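Local coordinates for protein N-acyl-D-glutamate deacylase (Bordetella bronchiseptica, PDB 3GIP) that catalyses the hydrolysis of N-acyl-D-glutamate to D-glutamate and a carboxylate, probably with the help of its bound zinc, as an amidohydrolase-family enzyme, at residues Ile342-Asp347 with Ala440-Pro445; Ser380-Leu385 with Leu447-Ile452; Ala168-Leu173 with Ala205-Glu210; Asn148-Ala153 with Gly193-Ala198. All blocks are in the same frame, centred on the assembly; numbering follows the deposited sequence.

Contact 1. Residues Ile342-Asp347 with Ala440-Pro445; sequences IYFAMD and ATWDEP
Trp-442 is the residue through which the loop 440-445 meets Ile-342 and Phe-344, and the turn around it is tied before and after the indole. Thr-441 begins the tie: its OG1 accepts the backbone N-H of Glu-444 in an ST motif. At Trp-442 the side chain leaves the loop with CG anti to the carbonyl carbon (chi1 -54°), which carries the indole toward strand 339-343. Phe-344 presents its edge to one face of this indole, and its CE1 stands 3.5 Å above the plane, over the six-membered ring. The closest pair is Phe-344 CE1 and Trp-442 CZ3 at 3.6 Å; the two six-membered rings are turned 76° against each other, a T-shaped stack with centroids 4.9 Å apart. Ile-342 joins from beside it, its CG2 lying 4.1 Å from Trp-442 CZ3 while also resting over a face of the Phe-344 ring. Asp-443 makes a long, weak ion pair with Arg-303, and Glu-444 closes the turn through its carbonyl O, which takes the N-H of Thr-441. Outside the pair, Trp-442 makes a second edge-to-face stack with His-374 and leans on Pro-375. Between 342-347 and 440-445, then, cohesion is apolar and aromatic: ring shape and the weak polarity of C-H edges against a pi face set the fit, and the weak Asp-443 pair is a polar link to the neighbouring strand 303-307.

Contact 2. Residues Ser380-Leu385 with Leu447-Ile452; sequences SFTRVL and LASVGI
Thr-382 OG1 is gripped from two quarters: it shares a hydrogen bond of 2.7 Å with Ser-449 OG, and makes a weak one to the carbonyl O of Gly-379 in the preceding turn of its own helix. Either hydroxyl could give the proton in the Thr-Ser pair. The short bond depends on the rotation of Thr-382, whose OG1 sits between the backbone N and the carbonyl carbon (chi1 47°). That leaves CG2 to carry the apolar half of the contact. The methyl packs alongside Ser-449 CB at 3.6 Å, so one small side chain meets the serine with both of its branches. Thr-382 CG2 also touches Ile-452, with CD1 4.0 Å away and CG1 at much the same distance. Between these two partners the loop swings round through Val-450, which is bonded by its backbone to Ala-437, and Gly-451, whose positive phi (93°) makes the turn. The next residue of the helix, Arg-383, makes a salt bridge with Asp-438. Helix 376-391 follows the eighth strand of the barrel, and its Leu-385 reaches Phe-62 on the first. Such a closing helix is typical of the (beta/alpha)8 amidohydrolase fold; here its outer side receives the chain as it passes from the loop into strand 452-457.

Contact 3. Residues Ala168-Leu173 with Ala205-Glu210; sequences AMQDML and ARVAAE
Gln-170 lays its aliphatic stem against Val-207, CG of the glutamine standing 3.9 Å from Val-207 CG2 and its CB no farther off. Beyond the stem, the end of Gln-170 comes into the neighbourhood of the Arg-206 guanidinium. One residue on, Asp-171 turns back to its own helix and accepts a hydrogen bond from Gln-167 NE2. The axes of segments 168-173 and 205-210 approach to 9.7 Å and lie 25° from parallel. Their parent helices are successive outer helices of the (beta/alpha)8 barrel: helix 163-179 links strands 139-145 and 183-187, the third and fourth of the barrel, in a beta-alpha-beta crossover, and helix 198-210 follows the second of these strands, so the two helices point the same way. Leu-173 comes one turn after Gln-170 and meets the same valine on its other branch. CG of the leucine is anti to the backbone N (chi1 169°), which directs the fork toward Val-207; Leu-173 CD2 comes to 3.9 Å from Val-207 CB, and Leu-173 CG to 4.0 Å from Val-207 CG1. The leucine and the valine run antiparallel past each other. One turn earlier on the second helix, Leu-204 touches both Gln-170 and Leu-173, continuing the same apolar seam.

Contact 4. Residues Asn148-Ala153 with Gly193-Ala198; sequences NLRLAA and GAVAQA
The guanidinium of Arg-150 has one face laid against Val-195 and the backbone of Ala-196. Val-195 CB and the backbone N of Ala-196 lie over that face, while CG1 of the valine reaches past the rim between NH1 and NH2 of the arginine, 3.7 Å from each. The valine crosses the arginine chain at about a right angle. The backbone N of Ala-196 stands 3.8 Å from Arg-150 NH2; its N-H is already bonded to the carbonyl O of Gly-193, which closes the short 3-10 turn. NH1 and NH2 find polar partners outside the two segments: NH2 forms a salt bridge with Glu-200, while NH1 bonds the carbonyl O of Ala-159 and, weakly, that of Pro-157. These bonds probably fix the rotation of the group and compensate for burying its charge. The chain reaches that far by running extended from CG to NE, although chi1 (-97°) departs from a staggered value. Arg-150 thus links helix 146-153, which follows strand 139-145, to the loop between strand 183-187 and helix 198-210: its salt-bridge partner stands in the first turn of that helix, and Met-169 of helix 163-179 packs against the arginine as well.

The four contacts fall into two pairs. Contacts 3 and 4 come first and interleave along the chain; their centres are 13 Å apart, and they touch where Met-169 and Met-172 of helix 163-179 pack on helix 146-153. Contacts 1 and 2 also interleave, 15 Å apart between centres, and use successive pieces of the long loop joining strands 428-431 and 452-457; they touch where Ala-440 CB packs on Leu-447 O. Contacts 1 and 3 lie on opposite sides of the chain's centre, about 37 Å apart between centres. One pair binds the elements following barrel strands three and four, while the other draws a late loop over an inserted sheet and helix 376-391, which follows the eighth barrel strand.

Contact 1. Residues Ile342-Asp347 with Ala440-Pro445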
loop_
_atom_site.group_PDB
_atom_site.type_symbol
_atom_site.label_atom_id
_atom_site.label_comp_id
_atom_site.label_asym_id
_atom_site.label_seq_id
_atom_site.Cartn_x
_atom_site.Cartn_y
_atom_site.Cartn_z
ATOM N N ILE A 342 11.885 11.925 -6.032
ATOM C CA ILE A 342 11.607 11.892 -4.608
ATOM C C ILE A 342 11.529 13.359 -4.208
ATOM O O ILE A 342 12.351 14.178 -4.636
ATOM C CB ILE A 342 12.734 11.198 -3.808
ATOM C CG1 ILE A 342 12.729 9.698 -4.111
ATOM C CG2 ILE A 342 12.545 11.447 -2.307
ATOM C CD1 ILE A 342 13.906 8.944 -3.539
ATOM N N TYR A 343 10.523 13.681 -3.405
ATOM C CA TYR A 343 10.287 15.039 -2.942
ATOM C C TYR A 343 10.435 15.077 -1.427
ATOM O O TYR A 343 9.585 14.570 -0.701
ATOM C CB TYR A 343 8.871 15.472 -3.335
ATOM C CG TYR A 343 8.611 15.394 -4.820
ATOM C CD1 TYR A 343 8.977 16.438 -5.669
ATOM C CD2 TYR A 343 8.013 14.264 -5.382
ATOM C CE1 TYR A 343 8.751 16.363 -7.041
ATOM C CE2 TYR A 343 7.785 14.179 -6.757
ATOM C CZ TYR A 343 8.153 15.230 -7.576
ATOM O OH TYR A 343 7.909 15.156 -8.931
ATOM N N PHE A 344 11.528 15.669 -0.959
ATOM C CA PHE A 344 11.802 15.777 0.472
ATOM C C PHE A 344 11.058 17.006 0.967
ATOM O O PHE A 344 11.626 18.092 1.059
ATOM C CB PHE A 344 13.313 15.913 0.671
ATOM C CG PHE A 344 14.082 14.717 0.188
ATOM C CD1 PHE A 344 14.092 13.537 0.933
ATOM C CD2 PHE A 344 14.755 14.745 -1.032
ATOM C CE1 PHE A 344 14.757 12.408 0.474
ATOM C CE2 PHE A 344 15.425 13.616 -1.501
ATOM C CZ PHE A 344 15.427 12.445 -0.747
ATOM N N ALA A 345 9.782 16.826 1.302
ATOM C CA ALA A 345 8.958 17.961 1.698
ATOM C C ALA A 345 8.097 17.850 2.945
ATOM O O ALA A 345 7.261 18.720 3.182
ATOM C CB ALA A 345 8.072 18.358 0.515
ATOM N N MET A 346 8.283 16.806 3.745
ATOM C CA MET A 346 7.471 16.659 4.946
ATOM C C MET A 346 8.277 16.771 6.235
ATOM O O MET A 346 9.506 16.725 6.222
ATOM C CB MET A 346 6.727 15.318 4.928
ATOM C CG MET A 346 5.705 15.169 3.797
ATOM S SD MET A 346 6.342 14.323 2.329
ATOM C CE MET A 346 6.186 12.611 2.839
ATOM N N ASP A 347 7.558 16.927 7.343
ATOM C CA ASP A 347 8.152 17.036 8.674
ATOM C C ASP A 347 8.003 15.675 9.347
ATOM O O ASP A 347 6.886 15.220 9.603
ATOM C CB ASP A 347 7.413 18.113 9.476
ATOM C CG ASP A 347 7.907 18.233 10.910
ATOM O OD1 ASP A 347 8.872 17.532 11.289
ATOM O OD2 ASP A 347 7.322 19.041 11.662
ATOM N N ALA A 440 17.305 -0.257 4.122
ATOM C CA ALA A 440 17.227 0.479 2.868
ATOM C C ALA A 440 17.420 1.965 3.136
ATOM O O ALA A 440 16.754 2.544 3.995
ATOM C CB ALA A 440 15.880 0.238 2.197
ATOM N N THR A 441 18.336 2.577 2.396
ATOM C CA THR A 441 18.618 3.995 2.554
ATOM C C THR A 441 18.352 4.725 1.245
ATOM O O THR A 441 18.073 4.103 0.219
ATOM C CB THR A 441 20.083 4.219 2.948
ATOM O OG1 THR A 441 20.930 3.678 1.927
ATOM C CG2 THR A 441 20.390 3.538 4.276
ATOM N N TRP A 442 18.436 6.050 1.277
ATOM C CA TRP A 442 18.204 6.825 0.071
ATOM C C TRP A 442 19.213 6.424 -1.008
ATOM O O TRP A 442 18.853 6.287 -2.174
ATOM C CB TRP A 442 18.308 8.326 0.370
ATOM C CG TRP A 442 17.406 8.773 1.490
ATOM C CD1 TRP A 442 17.780 9.092 2.766
ATOM C CD2 TRP A 442 15.979 8.909 1.445
ATOM N NE1 TRP A 442 16.675 9.418 3.517
ATOM C CE2 TRP A 442 15.556 9.313 2.732
ATOM C CE3 TRP A 442 15.015 8.728 0.443
ATOM C CZ2 TRP A 442 14.212 9.539 3.044
ATOM C CZ3 TRP A 442 13.675 8.952 0.754
ATOM C CH2 TRP A 442 13.288 9.353 2.046
ATOM N N ASP A 443 20.472 6.222 -0.621
ATOM C CA ASP A 443 21.504 5.841 -1.587
ATOM C C ASP A 443 21.445 4.371 -1.988
ATOM O O ASP A 443 21.790 4.018 -3.116
ATOM C CB ASP A 443 22.904 6.138 -1.047
ATOM C CG ASP A 443 23.150 7.614 -0.840
ATOM O OD1 ASP A 443 22.474 8.436 -1.495
ATOM O OD2 ASP A 443 24.039 7.948 -0.030
ATOM N N GLU A 444 21.037 3.518 -1.052
ATOM C CA GLU A 444 20.927 2.082 -1.304
ATOM C C GLU A 444 19.532 1.654 -0.869
ATOM O O GLU A 444 19.359 0.980 0.148
ATOM C CB GLU A 444 21.990 1.323 -0.508
ATOM C CG GLU A 444 23.412 1.595 -0.980
ATOM C CD GLU A 444 24.448 0.860 -0.157
ATOM O OE1 GLU A 444 24.759 1.318 0.962
ATOM O OE2 GLU A 444 24.944 -0.188 -0.622
ATOM N N PRO A 445 18.519 2.027 -1.661
ATOM C CA PRO A 445 17.112 1.722 -1.393
ATOM C C PRO A 445 16.642 0.275 -1.477
ATOM O O PRO A 445 15.485 -0.006 -1.166
ATOM C CB PRO A 445 16.385 2.618 -2.385
ATOM C CG PRO A 445 17.293 2.579 -3.567
ATOM C CD PRO A 445 18.658 2.756 -2.936
#

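Contact 2. Residues Ser380-Leu385 with Leu447-Ile452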
loop_
_atom_site.group_PDB
_atom_site.type_symbol
_atom_site.label_atom_id
_atom_site.label_comp_id
_atom_site.label_asym_id
_atom_site.label_seq_id
_atom_site.Cartn_x
_atom_site.Cartn_y
_atom_site.Cartn_z
ATOM N N SER A 380 9.647 0.014 4.743
ATOM C CA SER A 380 8.537 0.625 5.466
ATOM C C SER A 380 8.104 -0.042 6.771
ATOM O O SER A 380 8.104 0.593 7.828
ATOM C CB SER A 380 7.314 0.748 4.550
ATOM O OG SER A 380 7.538 1.698 3.523
ATOM N N PHE A 381 7.735 -1.318 6.716
ATOM C CA PHE A 381 7.257 -1.984 7.925
ATOM C C PHE A 381 8.292 -2.162 9.025
ATOM O O PHE A 381 7.995 -1.969 10.206
ATOM C CB PHE A 381 6.600 -3.317 7.548
ATOM C CG PHE A 381 5.231 -3.149 6.954
ATOM C CD1 PHE A 381 4.094 -3.340 7.730
ATOM C CD2 PHE A 381 5.081 -2.713 5.640
ATOM C CE1 PHE A 381 2.823 -3.094 7.209
ATOM C CE2 PHE A 381 3.821 -2.463 5.108
ATOM C CZ PHE A 381 2.687 -2.654 5.894
ATOM N N THR A 382 9.513 -2.502 8.644
ATOM C CA THR A 382 10.564 -2.686 9.629
ATOM C C THR A 382 11.057 -1.339 10.163
ATOM O O THR A 382 11.581 -1.262 11.276
ATOM C CB THR A 382 11.710 -3.493 9.019
ATOM O OG1 THR A 382 12.031 -2.951 7.733
ATOM C CG2 THR A 382 11.292 -4.956 8.858
ATOM N N ARG A 383 10.883 -0.273 9.384
ATOM C CA ARG A 383 11.290 1.047 9.854
ATOM C C ARG A 383 10.285 1.475 10.924
ATOM O O ARG A 383 10.643 2.142 11.894
ATOM C CB ARG A 383 11.309 2.061 8.705
ATOM C CG ARG A 383 11.904 3.421 9.081
ATOM C CD ARG A 383 12.045 4.304 7.847
ATOM N NE ARG A 383 12.615 5.625 8.116
ATOM C CZ ARG A 383 13.901 5.865 8.361
ATOM N NH1 ARG A 383 14.780 4.872 8.381
ATOM N NH2 ARG A 383 14.315 7.110 8.567
ATOM N N VAL A 384 9.021 1.094 10.757
ATOM C CA VAL A 384 8.037 1.442 11.772
ATOM C C VAL A 384 8.381 0.695 13.060
ATOM O O VAL A 384 8.422 1.289 14.134
ATOM C CB VAL A 384 6.599 1.076 11.336
ATOM C CG1 VAL A 384 5.644 1.205 12.519
ATOM C CG2 VAL A 384 6.152 2.007 10.204
ATOM N N LEU A 385 8.655 -0.603 12.955
ATOM C CA LEU A 385 8.976 -1.393 14.141
ATOM C C LEU A 385 10.266 -0.968 14.829
ATOM O O LEU A 385 10.346 -0.969 16.057
ATOM C CB LEU A 385 9.057 -2.876 13.785
ATOM C CG LEU A 385 7.762 -3.451 13.209
ATOM C CD1 LEU A 385 7.974 -4.914 12.871
ATOM C CD2 LEU A 385 6.628 -3.285 14.210
ATOM N N LEU A 447 18.371 -2.395 0.056
ATOM C CA LEU A 447 18.958 -3.218 1.109
ATOM C C LEU A 447 17.838 -3.860 1.924
ATOM O O LEU A 447 16.872 -3.195 2.295
ATOM C CB LEU A 447 19.850 -2.373 2.019
ATOM C CG LEU A 447 21.102 -1.781 1.363
ATOM C CD1 LEU A 447 21.881 -0.953 2.381
ATOM C CD2 LEU A 447 21.969 -2.911 0.812
ATOM N N ALA A 448 17.975 -5.154 2.196
ATOM C CA ALA A 448 16.963 -5.889 2.947
ATOM C C ALA A 448 16.999 -5.621 4.447
ATOM O O ALA A 448 18.050 -5.342 5.024
ATOM C CB ALA A 448 17.108 -7.385 2.688
ATOM N N SER A 449 15.831 -5.723 5.072
ATOM C CA SER A 449 15.702 -5.503 6.504
ATOM C C SER A 449 16.446 -6.566 7.290
ATOM O O SER A 449 16.829 -7.609 6.755
ATOM C CB SER A 449 14.229 -5.556 6.922
ATOM O OG SER A 449 13.431 -4.673 6.162
ATOM N N VAL A 450 16.645 -6.290 8.572
ATOM C CA VAL A 450 17.282 -7.240 9.472
ATOM C C VAL A 450 16.266 -7.511 10.577
ATOM O O VAL A 450 15.351 -6.714 10.793
ATOM C CB VAL A 450 18.581 -6.676 10.099
ATOM C CG1 VAL A 450 19.629 -6.466 9.017
ATOM C CG2 VAL A 450 18.293 -5.373 10.828
ATOM N N GLY A 451 16.397 -8.644 11.255
ATOM C CA GLY A 451 15.474 -8.940 12.334
ATOM C C GLY A 451 14.259 -9.766 11.962
ATOM O O GLY A 451 13.490 -10.153 12.842
ATOM N N ILE A 452 14.058 -10.014 10.673
ATOM C CA ILE A 452 12.937 -10.840 10.234
ATOM C C ILE A 452 13.492 -12.258 10.140
ATOM O O ILE A 452 14.361 -12.537 9.315
ATOM C CB ILE A 452 12.409 -10.399 8.854
ATOM C CG1 ILE A 452 11.870 -8.968 8.934
ATOM C CG2 ILE A 452 11.304 -11.348 8.388
ATOM C CD1 ILE A 452 10.696 -8.796 9.889
#

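Contact 3. Residues Ala168-Leu173 with Ala205-Glu210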
loop_
_atom_site.group_PDB
_atom_site.type_symbol
_atom_site.label_atom_id
_atom_site.label_comp_id
_atom_site.label_asym_id
_atom_site.label_seq_id
_atom_site.Cartn_x
_atom_site.Cartn_y
_atom_site.Cartn_z
ATOM N N ALA A 168 -21.321 3.890 -17.415
ATOM C CA ALA A 168 -20.380 2.872 -17.871
ATOM C C ALA A 168 -19.307 2.653 -16.810
ATOM O O ALA A 168 -18.928 1.519 -16.520
ATOM C CB ALA A 168 -19.737 3.295 -19.181
ATOM N N MET A 169 -18.817 3.741 -16.229
ATOM C CA MET A 169 -17.796 3.625 -15.196
ATOM C C MET A 169 -18.370 2.924 -13.970
ATOM O O MET A 169 -17.699 2.107 -13.338
ATOM C CB MET A 169 -17.251 5.005 -14.818
ATOM C CG MET A 169 -16.454 5.670 -15.933
ATOM S SD MET A 169 -15.545 7.142 -15.397
ATOM C CE MET A 169 -16.826 8.376 -15.507
ATOM N N GLN A 170 -19.622 3.230 -13.641
ATOM C CA GLN A 170 -20.258 2.597 -12.499
ATOM C C GLN A 170 -20.468 1.108 -12.763
ATOM O O GLN A 170 -20.264 0.282 -11.875
ATOM C CB GLN A 170 -21.586 3.291 -12.180
ATOM C CG GLN A 170 -21.391 4.597 -11.422
ATOM C CD GLN A 170 -22.679 5.348 -11.168
ATOM O OE1 GLN A 170 -23.735 4.750 -10.943
ATOM N NE2 GLN A 170 -22.595 6.670 -11.179
ATOM N N ASP A 171 -20.855 0.763 -13.989
ATOM C CA ASP A 171 -21.066 -0.638 -14.335
ATOM C C ASP A 171 -19.743 -1.398 -14.323
ATOM O O ASP A 171 -19.690 -2.561 -13.912
ATOM C CB ASP A 171 -21.725 -0.764 -15.712
ATOM C CG ASP A 171 -23.168 -0.290 -15.715
ATOM O OD1 ASP A 171 -23.792 -0.273 -14.633
ATOM O OD2 ASP A 171 -23.684 0.050 -16.803
ATOM N N MET A 172 -18.676 -0.738 -14.774
ATOM C CA MET A 172 -17.353 -1.356 -14.783
ATOM C C MET A 172 -16.924 -1.591 -13.339
ATOM O O MET A 172 -16.347 -2.628 -13.011
ATOM C CB MET A 172 -16.336 -0.448 -15.477
ATOM C CG MET A 172 -16.561 -0.274 -16.971
ATOM S SD MET A 172 -15.248 0.713 -17.729
ATOM C CE MET A 172 -14.044 -0.543 -18.039
ATOM N N LEU A 173 -17.209 -0.623 -12.477
ATOM C CA LEU A 173 -16.860 -0.755 -11.069
ATOM C C LEU A 173 -17.667 -1.894 -10.459
ATOM O O LEU A 173 -17.129 -2.724 -9.726
ATOM C CB LEU A 173 -17.149 0.547 -10.317
ATOM C CG LEU A 173 -17.065 0.456 -8.789
ATOM C CD1 LEU A 173 -15.699 -0.076 -8.370
ATOM C CD2 LEU A 173 -17.316 1.820 -8.187
ATOM N N ALA A 205 -18.926 5.981 -5.543
ATOM C CA ALA A 205 -18.993 5.716 -4.111
ATOM C C ALA A 205 -20.298 5.018 -3.724
ATOM O O ALA A 205 -20.315 4.169 -2.831
ATOM C CB ALA A 205 -18.838 7.022 -3.329
ATOM N N ARG A 206 -21.393 5.372 -4.394
ATOM C CA ARG A 206 -22.680 4.744 -4.101
ATOM C C ARG A 206 -22.627 3.266 -4.469
ATOM O O ARG A 206 -23.173 2.415 -3.762
ATOM C CB ARG A 206 -23.815 5.423 -4.876
ATOM C CG ARG A 206 -24.176 6.818 -4.392
ATOM C CD ARG A 206 -25.572 7.218 -4.872
ATOM N NE ARG A 206 -25.680 7.236 -6.331
ATOM C CZ ARG A 206 -25.210 8.206 -7.108
ATOM N NH1 ARG A 206 -24.595 9.250 -6.572
ATOM N NH2 ARG A 206 -25.354 8.131 -8.425
ATOM N N VAL A 207 -21.975 2.964 -5.587
ATOM C CA VAL A 207 -21.839 1.586 -6.038
ATOM C C VAL A 207 -21.010 0.792 -5.030
ATOM O O VAL A 207 -21.344 -0.344 -4.694
ATOM C CB VAL A 207 -21.157 1.520 -7.425
ATOM C CG1 VAL A 207 -20.913 0.072 -7.823
ATOM C CG2 VAL A 207 -22.028 2.218 -8.461
ATOM N N ALA A 208 -19.928 1.394 -4.546
ATOM C CA ALA A 208 -19.068 0.722 -3.576
ATOM C C ALA A 208 -19.779 0.569 -2.231
ATOM O O ALA A 208 -19.777 -0.508 -1.632
ATOM C CB ALA A 208 -17.771 1.513 -3.398
ATOM N N ALA A 209 -20.396 1.650 -1.771
ATOM C CA ALA A 209 -21.100 1.649 -0.493
ATOM C C ALA A 209 -22.195 0.587 -0.426
ATOM O O ALA A 209 -22.359 -0.084 0.596
ATOM C CB ALA A 209 -21.691 3.025 -0.233
ATOM N N GLU A 210 -22.938 0.429 -1.515
ATOM C CA GLU A 210 -24.022 -0.549 -1.562
ATOM C C GLU A 210 -23.520 -1.971 -1.340
ATOM O O GLU A 210 -24.252 -2.830 -0.844
ATOM C CB GLU A 210 -24.747 -0.470 -2.910
ATOM C CG GLU A 210 -25.855 -1.503 -3.080
ATOM C CD GLU A 210 -26.996 -1.313 -2.096
ATOM O OE1 GLU A 210 -27.887 -2.188 -2.043
ATOM O OE2 GLU A 210 -27.010 -0.289 -1.380
#

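Contact 4. Residues Asn148-Ala153 with Gly193-Ala198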
loop_
_atom_site.group_PDB
_atom_site.type_symbol
_atom_site.label_atom_id
_atom_site.label_comp_id
_atom_site.label_asym_id
_atom_site.label_seq_id
_atom_site.Cartn_x
_atom_site.Cartn_y
_atom_site.Cartn_z
ATOM N N ASN A 148 -8.294 4.219 -14.439
ATOM C CA ASN A 148 -8.573 3.131 -15.375
ATOM C C ASN A 148 -10.008 3.236 -15.872
ATOM O O ASN A 148 -10.273 3.088 -17.069
ATOM C CB ASN A 148 -8.384 1.770 -14.701
ATOM C CG ASN A 148 -6.931 1.407 -14.514
ATOM O OD1 ASN A 148 -6.415 0.501 -15.170
ATOM N ND2 ASN A 148 -6.257 2.113 -13.615
ATOM N N LEU A 149 -10.932 3.488 -14.949
ATOM C CA LEU A 149 -12.340 3.598 -15.313
ATOM C C LEU A 149 -12.548 4.699 -16.341
ATOM O O LEU A 149 -13.212 4.483 -17.356
ATOM C CB LEU A 149 -13.199 3.862 -14.073
ATOM C CG LEU A 149 -13.185 2.738 -13.032
ATOM C CD1 LEU A 149 -14.061 3.133 -11.855
ATOM C CD2 LEU A 149 -13.685 1.437 -13.649
ATOM N N ARG A 150 -11.980 5.875 -16.087
ATOM C CA ARG A 150 -12.111 6.986 -17.019
ATOM C C ARG A 150 -11.461 6.671 -18.363
ATOM O O ARG A 150 -12.045 6.921 -19.417
ATOM C CB ARG A 150 -11.477 8.262 -16.453
ATOM C CG ARG A 150 -12.458 9.204 -15.787
ATOM C CD ARG A 150 -11.893 10.616 -15.679
ATOM N NE ARG A 150 -12.937 11.573 -15.327
ATOM C CZ ARG A 150 -13.228 12.660 -16.035
ATOM N NH1 ARG A 150 -12.547 12.940 -17.137
ATOM N NH2 ARG A 150 -14.219 13.454 -15.655
ATOM N N LEU A 151 -10.249 6.125 -18.325
ATOM C CA LEU A 151 -9.527 5.810 -19.556
ATOM C C LEU A 151 -10.176 4.694 -20.361
ATOM O O LEU A 151 -9.967 4.593 -21.571
ATOM C CB LEU A 151 -8.081 5.430 -19.238
ATOM C CG LEU A 151 -7.245 6.520 -18.564
ATOM C CD1 LEU A 151 -5.899 5.943 -18.168
ATOM C CD2 LEU A 151 -7.078 7.710 -19.502
ATOM N N ALA A 152 -10.960 3.860 -19.691
ATOM C CA ALA A 152 -11.626 2.746 -20.355
ATOM C C ALA A 152 -13.017 3.107 -20.862
ATOM O O ALA A 152 -13.507 2.510 -21.825
ATOM C CB ALA A 152 -11.718 1.558 -19.400
ATOM N N ALA A 153 -13.645 4.090 -20.227
ATOM C CA ALA A 153 -14.998 4.485 -20.594
ATOM C C ALA A 153 -15.124 5.765 -21.408
ATOM O O ALA A 153 -16.146 5.984 -22.060
ATOM C CB ALA A 153 -15.852 4.604 -19.330
ATOM N N GLY A 193 -8.011 11.673 -13.415
ATOM C CA GLY A 193 -8.884 11.743 -12.254
ATOM C C GLY A 193 -9.191 13.141 -11.744
ATOM O O GLY A 193 -10.295 13.407 -11.271
ATOM N N ALA A 194 -8.215 14.035 -11.846
ATOM C CA ALA A 194 -8.368 15.409 -11.384
ATOM C C ALA A 194 -9.531 16.146 -12.046
ATOM O O ALA A 194 -10.066 17.105 -11.489
ATOM C CB ALA A 194 -7.070 16.174 -11.615
ATOM N N VAL A 195 -9.915 15.696 -13.237
ATOM C CA VAL A 195 -11.007 16.321 -13.978
ATOM C C VAL A 195 -12.370 16.034 -13.353
ATOM O O VAL A 195 -13.317 16.805 -13.525
ATOM C CB VAL A 195 -11.022 15.826 -15.446
ATOM C CG1 VAL A 195 -12.180 16.456 -16.207
ATOM C CG2 VAL A 195 -9.700 16.160 -16.118
ATOM N N ALA A 196 -12.459 14.931 -12.619
ATOM C CA ALA A 196 -13.710 14.519 -11.988
ATOM C C ALA A 196 -14.267 15.509 -10.970
ATOM O O ALA A 196 -13.521 16.158 -10.233
ATOM C CB ALA A 196 -13.531 13.152 -11.330
ATOM N N GLN A 197 -15.592 15.620 -10.950
ATOM C CA GLN A 197 -16.287 16.492 -10.014
ATOM C C GLN A 197 -17.037 15.620 -9.012
ATOM O O GLN A 197 -17.082 14.397 -9.155
ATOM C CB GLN A 197 -17.261 17.410 -10.756
ATOM C CG GLN A 197 -16.571 18.412 -11.666
ATOM C CD GLN A 197 -17.521 19.455 -12.224
ATOM O OE1 GLN A 197 -17.104 20.374 -12.930
ATOM N NE2 GLN A 197 -18.804 19.320 -11.907
ATOM N N ALA A 198 -17.627 16.252 -8.004
ATOM C CA ALA A 198 -18.346 15.534 -6.958
ATOM C C ALA A 198 -19.327 14.466 -7.443
ATOM O O ALA A 198 -19.279 13.331 -6.979
ATOM C CB ALA A 198 -19.065 16.529 -6.052
#